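Local coordinates for trypsin-resistant surface T6 protein (Streptococcus pyogenes serotype M6, PDB 4P0D), which forms the shaft-building backbone subunit of the surface pili of serotype M6 Streptococcus pyogenes, which are probably joined and anchored to the cell wall by sortases, at residues A[169-174]-A[435-440]; A[319-324]-A[368-373]; A[341-344]-A[348-351]; A[422-425]-A[431-434]. The protein carries 1 engineered substitution. One frame throughout, in Å; residues are numbered along the deposited sequence.

Contact 1: residues A[169-174]-A[435-440]; sequences GSVLSY and IDSRPT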
loop_
_atom_site.group_PDB
_atom_site.type_symbol
_atom_site.label_atom_id
_atom_site.label_comp_id
_atom_site.label_asym_id
_atom_site.label_seq_id
_atom_site.Cartn_x
_atom_site.Cartn_y
_atom_site.Cartn_z
ATOM N N GLY A 169 -4.629 15.892 -14.191
ATOM C CA GLY A 169 -3.298 16.284 -14.658
ATOM C C GLY A 169 -2.289 16.551 -13.559
ATOM O O GLY A 169 -1.162 16.882 -13.861
ATOM N N SER A 170 -2.660 16.379 -12.289
ATOM C CA SER A 170 -1.714 16.575 -11.183
ATOM C C SER A 170 -0.801 15.361 -10.966
ATOM O O SER A 170 -1.254 14.222 -11.001
ATOM C CB SER A 170 -2.474 16.866 -9.890
ATOM O OG SER A 170 -3.232 18.061 -9.989
ATOM N N VAL A 171 0.480 15.604 -10.726
ATOM C CA VAL A 171 1.412 14.524 -10.401
ATOM C C VAL A 171 1.480 14.375 -8.879
ATOM O O VAL A 171 1.756 15.331 -8.137
ATOM C CB VAL A 171 2.813 14.763 -10.995
ATOM C CG1 VAL A 171 3.855 13.849 -10.382
ATOM C CG2 VAL A 171 2.783 14.576 -12.507
ATOM N N LEU A 172 1.217 13.159 -8.423
ATOM C CA LEU A 172 1.230 12.847 -6.993
ATOM C C LEU A 172 2.449 12.003 -6.656
ATOM O O LEU A 172 2.806 11.087 -7.425
ATOM C CB LEU A 172 -0.052 12.100 -6.622
ATOM C CG LEU A 172 -1.360 12.846 -6.906
ATOM C CD1 LEU A 172 -2.541 12.079 -6.368
ATOM C CD2 LEU A 172 -1.354 14.221 -6.284
ATOM N N SER A 173 3.071 12.297 -5.524
ATOM C CA SER A 173 4.347 11.692 -5.142
ATOM C C SER A 173 4.118 10.827 -3.915
ATOM O O SER A 173 3.783 11.323 -2.854
ATOM C CB SER A 173 5.399 12.760 -4.850
ATOM O OG SER A 173 5.668 13.500 -6.036
ATOM N N TYR A 174 4.309 9.532 -4.091
ATOM C CA TYR A 174 4.086 8.561 -3.044
ATOM C C TYR A 174 5.428 8.080 -2.487
ATOM O O TYR A 174 6.433 8.014 -3.191
ATOM C CB TYR A 174 3.332 7.372 -3.606
ATOM C CG TYR A 174 1.927 7.658 -4.059
ATOM C CD1 TYR A 174 1.663 8.121 -5.345
ATOM C CD2 TYR A 174 0.854 7.448 -3.209
ATOM C CE1 TYR A 174 0.368 8.363 -5.757
ATOM C CE2 TYR A 174 -0.448 7.694 -3.614
ATOM C CZ TYR A 174 -0.685 8.148 -4.882
ATOM O OH TYR A 174 -1.977 8.371 -5.265
ATOM N N ILE A 435 -0.558 22.447 -15.847
ATOM C CA ILE A 435 0.482 23.465 -15.910
ATOM C C ILE A 435 1.451 23.312 -14.741
ATOM O O ILE A 435 2.681 23.376 -14.917
ATOM C CB ILE A 435 -0.136 24.883 -15.890
ATOM C CG1 ILE A 435 -0.991 25.138 -17.144
ATOM C CG2 ILE A 435 0.926 25.949 -15.710
ATOM C CD1 ILE A 435 -0.225 25.228 -18.450
ATOM N N ASP A 436 0.909 23.109 -13.546
ATOM C CA ASP A 436 1.747 23.000 -12.349
ATOM C C ASP A 436 2.514 21.679 -12.231
ATOM O O ASP A 436 3.408 21.562 -11.407
ATOM C CB ASP A 436 0.927 23.266 -11.082
ATOM C CG ASP A 436 0.519 24.729 -10.946
ATOM O OD1 ASP A 436 1.266 25.626 -11.408
ATOM O OD2 ASP A 436 -0.563 24.973 -10.375
ATOM N N SER A 437 2.156 20.694 -13.047
ATOM C CA SER A 437 2.882 19.435 -13.102
ATOM C C SER A 437 3.623 19.271 -14.439
ATOM O O SER A 437 3.789 18.157 -14.932
ATOM C CB SER A 437 1.926 18.271 -12.861
ATOM O OG SER A 437 1.646 18.141 -11.480
ATOM N N ARG A 438 4.077 20.382 -15.016
ATOM C CA ARG A 438 4.835 20.343 -16.274
ATOM C C ARG A 438 6.023 19.381 -16.166
ATOM O O ARG A 438 6.904 19.598 -15.321
ATOM C CB ARG A 438 5.327 21.750 -16.625
ATOM C CG ARG A 438 6.079 21.816 -17.943
ATOM C CD ARG A 438 6.635 23.199 -18.163
ATOM N NE ARG A 438 7.200 23.380 -19.500
ATOM C CZ ARG A 438 7.522 24.572 -20.006
ATOM N NH1 ARG A 438 7.336 25.682 -19.298
ATOM N NH2 ARG A 438 8.018 24.659 -21.232
ATOM N N PRO A 439 6.025 18.296 -16.978
ATOM C CA PRO A 439 7.072 17.300 -16.869
ATOM C C PRO A 439 8.284 17.665 -17.710
ATOM O O PRO A 439 8.232 18.594 -18.526
ATOM C CB PRO A 439 6.402 16.036 -17.427
ATOM C CG PRO A 439 5.497 16.565 -18.496
ATOM C CD PRO A 439 5.013 17.900 -17.990
ATOM N N THR A 440 9.370 16.939 -17.496
ATOM C CA THR A 440 10.600 17.150 -18.245
ATOM C C THR A 440 10.595 16.325 -19.539
ATOM O O THR A 440 9.797 15.401 -19.688
ATOM C CB THR A 440 11.806 16.739 -17.389
ATOM O OG1 THR A 440 11.713 15.346 -17.075
ATOM C CG2 THR A 440 11.814 17.521 -16.092
#

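Contact 2: residues A[319-324]-A[368-373]; sequences YQIAFR and GKYKIK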
loop_
_atom_site.group_PDB
_atom_site.type_symbol
_atom_site.label_atom_id
_atom_site.label_comp_id
_atom_site.label_asym_id
_atom_site.label_seq_id
_atom_site.Cartn_x
_atom_site.Cartn_y
_atom_site.Cartn_z
ATOM N N TYR A 319 -13.258 16.623 -6.917
ATOM C CA TYR A 319 -14.626 17.107 -7.057
ATOM C C TYR A 319 -14.820 17.648 -8.465
ATOM O O TYR A 319 -13.861 17.819 -9.227
ATOM C CB TYR A 319 -14.888 18.247 -6.065
ATOM C CG TYR A 319 -14.431 17.928 -4.649
ATOM C CD1 TYR A 319 -15.058 16.932 -3.907
ATOM C CD2 TYR A 319 -13.348 18.597 -4.081
ATOM C CE1 TYR A 319 -14.637 16.616 -2.624
ATOM C CE2 TYR A 319 -12.920 18.294 -2.790
ATOM C CZ TYR A 319 -13.563 17.300 -2.066
ATOM O OH TYR A 319 -13.129 16.986 -0.784
ATOM N N GLN A 320 -16.068 17.954 -8.794
ATOM C CA GLN A 320 -16.363 18.585 -10.063
ATOM C C GLN A 320 -17.322 19.734 -9.858
ATOM O O GLN A 320 -18.147 19.713 -8.942
ATOM C CB GLN A 320 -16.883 17.570 -11.072
ATOM C CG GLN A 320 -18.119 16.810 -10.642
ATOM C CD GLN A 320 -18.423 15.631 -11.547
ATOM O OE1 GLN A 320 -17.562 15.149 -12.288
ATOM N NE2 GLN A 320 -19.649 15.148 -11.475
ATOM N N ILE A 321 -17.162 20.753 -10.690
ATOM C CA ILE A 321 -17.970 21.952 -10.619
ATOM C C ILE A 321 -19.081 21.885 -11.663
ATOM O O ILE A 321 -18.837 21.552 -12.812
ATOM C CB ILE A 321 -17.118 23.211 -10.845
ATOM C CG1 ILE A 321 -15.993 23.266 -9.805
ATOM C CG2 ILE A 321 -17.978 24.474 -10.751
ATOM C CD1 ILE A 321 -15.006 24.374 -10.033
ATOM N N ALA A 322 -20.285 22.254 -11.237
ATOM C CA ALA A 322 -21.465 22.253 -12.088
ATOM C C ALA A 322 -22.233 23.553 -11.880
ATOM O O ALA A 322 -22.155 24.174 -10.819
ATOM C CB ALA A 322 -22.348 21.052 -11.761
ATOM N N PHE A 323 -22.955 23.974 -12.903
ATOM C CA PHE A 323 -23.794 25.162 -12.807
ATOM C C PHE A 323 -24.908 25.075 -13.849
ATOM O O PHE A 323 -24.875 24.235 -14.745
ATOM C CB PHE A 323 -22.963 26.426 -13.028
ATOM C CG PHE A 323 -22.296 26.495 -14.385
ATOM C CD1 PHE A 323 -22.984 26.988 -15.482
ATOM C CD2 PHE A 323 -20.979 26.074 -14.558
ATOM C CE1 PHE A 323 -22.387 27.061 -16.720
ATOM C CE2 PHE A 323 -20.365 26.157 -15.795
ATOM C CZ PHE A 323 -21.072 26.644 -16.882
ATOM N N ARG A 324 -25.897 25.948 -13.721
ATOM C CA ARG A 324 -26.968 25.989 -14.692
ATOM C C ARG A 324 -27.073 27.379 -15.302
ATOM O O ARG A 324 -26.981 28.390 -14.595
ATOM C CB ARG A 324 -28.290 25.567 -14.063
ATOM C CG ARG A 324 -29.357 25.248 -15.093
ATOM C CD ARG A 324 -30.683 24.931 -14.428
ATOM N NE ARG A 324 -31.481 24.046 -15.264
ATOM C CZ ARG A 324 -32.725 23.661 -14.985
ATOM N NH1 ARG A 324 -33.337 24.083 -13.873
ATOM N NH2 ARG A 324 -33.363 22.848 -15.820
ATOM N N GLY A 368 -10.807 24.046 -3.313
ATOM C CA GLY A 368 -10.325 25.389 -3.604
ATOM C C GLY A 368 -11.384 26.311 -4.158
ATOM O O GLY A 368 -12.562 25.954 -4.234
ATOM N N LYS A 369 -10.961 27.512 -4.536
ATOM C CA LYS A 369 -11.855 28.530 -5.106
ATOM C C LYS A 369 -11.663 28.565 -6.618
ATOM O O LYS A 369 -10.511 28.542 -7.104
ATOM C CB LYS A 369 -11.537 29.923 -4.541
ATOM C CG LYS A 369 -11.535 30.027 -3.013
ATOM N N TYR A 370 -12.773 28.649 -7.355
ATOM C CA TYR A 370 -12.742 28.673 -8.815
ATOM C C TYR A 370 -13.620 29.777 -9.373
ATOM O O TYR A 370 -14.405 30.387 -8.648
ATOM C CB TYR A 370 -13.157 27.312 -9.387
ATOM C CG TYR A 370 -12.230 26.231 -8.918
ATOM C CD1 TYR A 370 -12.422 25.618 -7.680
ATOM C CD2 TYR A 370 -11.119 25.863 -9.674
ATOM C CE1 TYR A 370 -11.552 24.651 -7.219
ATOM C CE2 TYR A 370 -10.249 24.887 -9.228
ATOM C CZ TYR A 370 -10.464 24.291 -8.000
ATOM O OH TYR A 370 -9.594 23.331 -7.550
ATOM N N LYS A 371 -13.446 30.045 -10.660
ATOM C CA LYS A 371 -14.152 31.108 -11.340
ATOM C C LYS A 371 -14.769 30.585 -12.625
ATOM O O LYS A 371 -14.149 29.815 -13.368
ATOM C CB LYS A 371 -13.197 32.270 -11.625
ATOM C CG LYS A 371 -12.744 32.966 -10.345
ATOM C CD LYS A 371 -11.881 34.189 -10.610
ATOM C CE LYS A 371 -10.443 33.806 -10.874
ATOM N NZ LYS A 371 -9.525 34.959 -10.653
ATOM N N ILE A 372 -16.003 31.009 -12.868
ATOM C CA ILE A 372 -16.757 30.592 -14.019
ATOM C C ILE A 372 -17.040 31.858 -14.766
ATOM O O ILE A 372 -17.556 32.815 -14.178
ATOM C CB ILE A 372 -18.090 29.937 -13.623
ATOM C CG1 ILE A 372 -17.811 28.690 -12.774
ATOM C CG2 ILE A 372 -18.897 29.609 -14.881
ATOM C CD1 ILE A 372 -18.990 28.212 -11.958
ATOM N N LYS A 373 -16.674 31.872 -16.037
ATOM C CA LYS A 373 -16.818 33.065 -16.866
ATOM C C LYS A 373 -17.219 32.657 -18.270
ATOM O O LYS A 373 -16.648 31.727 -18.837
ATOM C CB LYS A 373 -15.512 33.858 -16.878
#

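Contact 3: residues A[341-344]-A[348-351]; sequences VYDT and LIDI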
loop_
_atom_site.group_PDB
_atom_site.type_symbol
_atom_site.label_atom_id
_atom_site.label_comp_id
_atom_site.label_asym_id
_atom_site.label_seq_id
_atom_site.Cartn_x
_atom_site.Cartn_y
_atom_site.Cartn_z
ATOM N N VAL A 341 -13.707 27.662 -16.978
ATOM C CA VAL A 341 -13.580 27.460 -15.548
ATOM C C VAL A 341 -12.119 27.687 -15.218
ATOM O O VAL A 341 -11.265 27.007 -15.774
ATOM C CB VAL A 341 -13.955 26.022 -15.172
ATOM C CG1 VAL A 341 -13.594 25.738 -13.715
ATOM C CG2 VAL A 341 -15.423 25.777 -15.480
ATOM N N TYR A 342 -11.842 28.643 -14.335
ATOM C CA TYR A 342 -10.478 29.046 -14.012
ATOM C C TYR A 342 -10.201 28.747 -12.560
ATOM O O TYR A 342 -11.124 28.709 -11.748
ATOM C CB TYR A 342 -10.285 30.540 -14.282
ATOM C CG TYR A 342 -10.679 30.912 -15.684
ATOM C CD1 TYR A 342 -12.014 31.000 -16.029
ATOM C CD2 TYR A 342 -9.719 31.149 -16.674
ATOM C CE1 TYR A 342 -12.401 31.307 -17.305
ATOM C CE2 TYR A 342 -10.102 31.462 -17.964
ATOM C CZ TYR A 342 -11.458 31.529 -18.267
ATOM O OH TYR A 342 -11.923 31.829 -19.527
ATOM N N ASP A 343 -8.928 28.526 -12.242
ATOM C CA ASP A 343 -8.504 28.396 -10.864
ATOM C C ASP A 343 -8.380 29.783 -10.265
ATOM O O ASP A 343 -8.596 30.789 -10.952
ATOM C CB ASP A 343 -7.211 27.566 -10.739
ATOM C CG ASP A 343 -5.936 28.312 -11.193
ATOM O OD1 ASP A 343 -5.916 29.551 -11.336
ATOM O OD2 ASP A 343 -4.937 27.610 -11.421
ATOM N N THR A 344 -8.027 29.835 -8.989
ATOM C CA THR A 344 -7.948 31.097 -8.254
ATOM C C THR A 344 -6.966 32.121 -8.859
ATOM O O THR A 344 -7.164 33.327 -8.728
ATOM C CB THR A 344 -7.590 30.829 -6.775
ATOM O OG1 THR A 344 -7.872 31.996 -6.001
ATOM C CG2 THR A 344 -6.126 30.428 -6.614
ATOM N N LEU A 348 -6.845 28.946 -16.907
ATOM C CA LEU A 348 -7.932 28.137 -17.451
ATOM C C LEU A 348 -7.748 26.669 -17.102
ATOM O O LEU A 348 -6.704 26.080 -17.401
ATOM C CB LEU A 348 -7.992 28.278 -18.959
ATOM C CG LEU A 348 -9.098 27.503 -19.674
ATOM C CD1 LEU A 348 -10.452 28.134 -19.418
ATOM C CD2 LEU A 348 -8.808 27.427 -21.163
ATOM N N ILE A 349 -8.776 26.097 -16.478
ATOM C CA ILE A 349 -8.795 24.701 -16.062
ATOM C C ILE A 349 -9.547 23.812 -17.064
ATOM O O ILE A 349 -9.122 22.694 -17.359
ATOM C CB ILE A 349 -9.452 24.588 -14.666
ATOM C CG1 ILE A 349 -8.667 25.448 -13.676
ATOM C CG2 ILE A 349 -9.491 23.144 -14.187
ATOM C CD1 ILE A 349 -7.165 25.294 -13.836
ATOM N N ASP A 350 -10.665 24.316 -17.576
ATOM C CA ASP A 350 -11.558 23.536 -18.427
ATOM C C ASP A 350 -12.482 24.478 -19.200
ATOM O O ASP A 350 -12.625 25.663 -18.836
ATOM C CB ASP A 350 -12.384 22.589 -17.529
ATOM C CG ASP A 350 -13.136 21.508 -18.307
ATOM O OD1 ASP A 350 -12.743 21.169 -19.439
ATOM O OD2 ASP A 350 -14.112 20.979 -17.758
ATOM N N ILE A 351 -13.084 23.941 -20.261
ATOM C CA ILE A 351 -14.103 24.633 -21.062
ATOM C C ILE A 351 -15.311 23.716 -21.177
ATOM O O ILE A 351 -15.192 22.518 -21.450
ATOM C CB ILE A 351 -13.560 25.039 -22.453
ATOM C CG1 ILE A 351 -12.541 26.176 -22.281
ATOM C CG2 ILE A 351 -14.665 25.530 -23.391
ATOM C CD1 ILE A 351 -11.688 26.409 -23.499
#

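Contact 4: residues A[422-425]-A[431-434]; sequences EQVG and IFYS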
loop_
_atom_site.group_PDB
_atom_site.type_symbol
_atom_site.label_atom_id
_atom_site.label_comp_id
_atom_site.label_asym_id
_atom_site.label_seq_id
_atom_site.Cartn_x
_atom_site.Cartn_y
_atom_site.Cartn_z
ATOM N N GLU A 422 -6.628 29.636 -24.241
ATOM C CA GLU A 422 -5.261 29.471 -23.784
ATOM C C GLU A 422 -4.912 28.006 -23.512
ATOM O O GLU A 422 -5.766 27.109 -23.456
ATOM C CB GLU A 422 -5.002 30.325 -22.534
ATOM C CG GLU A 422 -5.522 29.739 -21.238
ATOM C CD GLU A 422 -5.794 30.796 -20.187
ATOM O OE1 GLU A 422 -5.222 30.708 -19.066
ATOM O OE2 GLU A 422 -6.595 31.706 -20.487
ATOM N N GLN A 423 -3.624 27.796 -23.345
ATOM C CA GLN A 423 -3.083 26.515 -22.969
ATOM C C GLN A 423 -3.633 26.078 -21.615
ATOM O O GLN A 423 -3.694 26.876 -20.668
ATOM C CB GLN A 423 -1.569 26.635 -22.892
ATOM C CG GLN A 423 -0.868 25.307 -22.721
ATOM C CD GLN A 423 0.616 25.473 -22.509
ATOM O OE1 GLN A 423 1.173 26.537 -22.762
ATOM N NE2 GLN A 423 1.266 24.417 -22.035
ATOM N N VAL A 424 -4.034 24.814 -21.521
ATOM C CA VAL A 424 -4.560 24.266 -20.266
ATOM C C VAL A 424 -3.590 23.302 -19.571
ATOM O O VAL A 424 -3.721 23.064 -18.377
ATOM C CB VAL A 424 -5.935 23.601 -20.459
ATOM C CG1 VAL A 424 -6.959 24.648 -20.869
ATOM C CG2 VAL A 424 -5.888 22.463 -21.471
ATOM N N GLY A 425 -2.628 22.751 -20.309
ATOM C CA GLY A 425 -1.601 21.936 -19.706
ATOM C C GLY A 425 -0.580 21.438 -20.704
ATOM O O GLY A 425 -0.246 22.140 -21.677
ATOM N N ILE A 431 -0.067 11.306 -22.223
ATOM C CA ILE A 431 -0.600 11.604 -20.890
ATOM C C ILE A 431 -0.751 13.114 -20.685
ATOM O O ILE A 431 0.158 13.885 -21.021
ATOM C CB ILE A 431 0.315 11.011 -19.790
ATOM C CG1 ILE A 431 0.448 9.493 -19.978
ATOM C CG2 ILE A 431 -0.215 11.332 -18.395
ATOM C CD1 ILE A 431 1.254 8.804 -18.898
ATOM N N PHE A 432 -1.895 13.523 -20.121
ATOM C CA PHE A 432 -2.142 14.925 -19.783
ATOM C C PHE A 432 -1.550 15.319 -18.423
ATOM O O PHE A 432 -1.777 14.650 -17.399
ATOM C CB PHE A 432 -3.637 15.257 -19.776
ATOM C CG PHE A 432 -3.930 16.683 -19.384
ATOM C CD1 PHE A 432 -3.703 17.717 -20.277
ATOM C CD2 PHE A 432 -4.405 16.994 -18.124
ATOM C CE1 PHE A 432 -3.953 19.030 -19.922
ATOM C CE2 PHE A 432 -4.660 18.312 -17.758
ATOM C CZ PHE A 432 -4.429 19.331 -18.651
ATOM N N TYR A 433 -0.824 16.439 -18.424
ATOM C CA TYR A 433 -0.286 17.040 -17.215
ATOM C C TYR A 433 -0.789 18.449 -17.116
ATOM O O TYR A 433 -0.799 19.178 -18.107
ATOM C CB TYR A 433 1.240 17.122 -17.279
ATOM C CG TYR A 433 1.899 15.780 -17.299
ATOM C CD1 TYR A 433 1.976 15.046 -18.475
ATOM C CD2 TYR A 433 2.424 15.234 -16.142
ATOM C CE1 TYR A 433 2.558 13.798 -18.500
ATOM C CE2 TYR A 433 3.034 13.997 -16.156
ATOM C CZ TYR A 433 3.084 13.282 -17.337
ATOM O OH TYR A 433 3.675 12.044 -17.339
ATOM N N SER A 434 -1.097 18.866 -15.903
ATOM C CA SER A 434 -1.502 20.232 -15.642
ATOM C C SER A 434 -0.289 21.152 -15.777
ATOM O O SER A 434 0.858 20.703 -15.799
ATOM C CB SER A 434 -2.074 20.342 -14.241
ATOM O OG SER A 434 -1.061 20.132 -13.274
#

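Contact 1: residues A[169-174]-A[435-440]
Val171 and Ser437 meet through one polar bond, and the rest of the contact gathers round it. The backbone N of Val171 gives its hydrogen to Ser437 OG at 2.9 Å, with an angle of 159° at the hydrogen, so the serine hydroxyl acts as acceptor for a peptide group at the start of strand 171-179. Ser437 places the oxygen there with OG turned anti to its own carbonyl carbon and beside its backbone N (chi1 -79°).

The van der Waals part is small. Carbon meets carbon where Val171 CG2 rests on Ser437 CB at 3.8 Å. Val171 CB lies 3.6 Å from Ser437 OG, so the valine covers one flank of the hydrogen bond, and the carbonyl O of Gly169 comes to 3.5 Å from Ser437 CB. Gly169, just ahead of the strand, has the left-handed backbone conformation (phi 86°).

Behind this interface the 169-174 segment is held by its own domain: Gly169, Ser170 and Leu172 pair through the backbone with strand 258-265, while Ser170 OG bonds to Ser167 OG.

A peptide N-H at a strand's beginning is thus answered by a side-chain hydroxyl from a loop more than 260 residues further along, a short polar tie between the Cna-B-like module and the loop following strand 431-434.

Contact 2: residues A[319-324]-A[368-373]
Tyr370, which packs against Ile321, has its hydroxyl fixed by a hydrogen bond from OH to the carbonyl O of Ser366, just ahead of the 368-373 segment. That bond holds the far end of the ring, while its near end takes the methyl of the facing strand. Ile321 CD1 sits 3.5 Å from Tyr370 CG and equally close to Tyr370 CB, approaching the ring obliquely. No hydrogen bond crosses between the two segments, and everything else here is apolar.

Further along, Ile372 does double duty. Its CG2 lies over one face of the Phe323 ring, 4.2 Å from the centroid and 23° off the normal, displaced toward the CE2 side of the rim: a CH-pi contact. Its CD1 reaches the Phe323 ring at CD2, 3.9 Å away, and also touches Ile321 CG2 at 4.1 Å. Phe323 presents this face because its CG stands between backbone N and carbonyl carbon (chi1 61°); Phe339 meets the same ring edge-to-face. Ile390 of strand 388-392 touches both Ile321 and Tyr370.

The axes of segments 320-324 and 368-373 pass 9.8 Å apart, crossing at -37°, too far for backbone pairing and right for face-to-face sheets. Strand 320-327 belongs to a three-stranded sheet and strand 368-376 to a four-stranded one, and these side chains form part of the hydrophobic core between the two sheets, an arrangement consistent with the beta-sandwich of prealbumin-like domains.

Contact 3: residues A[341-344]-A[348-351]
Val341 O is gripped by two successive peptide groups of the facing strand: Ile349 N at 2.7 Å and Asp350 N, longer, at 3.3 Å. Both donors lie in the plane of the carbonyl. The return bond runs from Val341 N to Asp350 O at 2.9 Å, completing a hydrogen-bonded antiparallel pair between Val341 and Asp350.

One step on, Tyr342 faces Leu348 as a non-hydrogen-bonded pair. Leu348 CD1 stands over one face of the Tyr342 ring, 4.0 Å from the centroid and offset toward the CE2-CZ rim, while Tyr342 CD2 lies 3.6 Å from Leu348 CA. Leu348 reaches the ring with CG anti to its backbone N (chi1 -179°).

Because Ile349 and Asp350 both answer to Val341, the register slips by one residue: a classic beta bulge in the hairpin of strands 338-343 and 348-353. The extra residue, Ile349, has a nearly helical psi of -41°, and its CB lies 3.2 Å from Val341 O. In the conformer modelled here, one of two, Ile349 CD1 lies 3.8 Å from Asp343 CB, a touch that may not hold for the other.

Further out, Asp343 OD1 bonds to Ser345 OG and to Lys347 N, two bonds that close back over the connection between the strands. On the other strand, Asp350 OD2 makes a salt bridge with Lys406 NZ and takes a hydrogen bond from the N of Thr363.

Contact 4: residues A[422-425]-A[431-434]
The backbones at Gly425 and Tyr433 come together without a cross-segment hydrogen bond: Gly425 CA approaches Tyr433 O at 3.3 Å, a CA-H...O contact with an angle of 126° at the hydrogen. Gly425 is nearly extended, and its lack of a side chain leaves room for both this carbonyl and the phenyl ring beside it.

That ring is Phe432; with CG anti to its backbone N (chi1 178°) its far edge lies beside Val424 and Gly425. Its CE1 lies 3.7 Å from Gly425 CA, and Val424 O comes to the ring's edge, near its plane, 3.8 Å from CZ. Val424 CG2 adds a looser touch on CE1 at 4.2 Å.

Val424 and Gly425 both pair with Ala447, a classic beta bulge where strand 425-428 begins beside strand 445-451; strand 431-434 is the outermost of this small antiparallel sheet.

Within 422-425, Gln423 NE2 gives a nearly straight hydrogen bond to Gly425 O (2.8 Å, 172° at the hydrogen). The oxygen lies in the Gln423 amide plane, whereas the donor stands above the glycine's carbonyl plane. The Phe432 ring also stacks with Tyr410.

Contacts 2 and 3 are the closest pair, with centres 8 Å apart: Tyr342 N and Lys371 O, 2.8 Å apart, probably hydrogen-bond strand 338-343 to strand 368-376, so the hairpin extends one sheet of the sandwich. From contact 3 the path runs on to contact 4, 11 Å away between centres, through Leu348 N and Glu422 OE1 (3.2 Å) and through Leu348 CD2 packed on Val424 CG1. Contact 4 in turn meets contact 1, centres 10 Å apart, where Ser434 N lies 2.8 Å from Gly169 O. Strand 431-434 and the loop before strand 425-428 thus touch the Cna-B-like and prealbumin-like parts respectively; contacts 1 and 2, 22 Å apart between centres, do not touch.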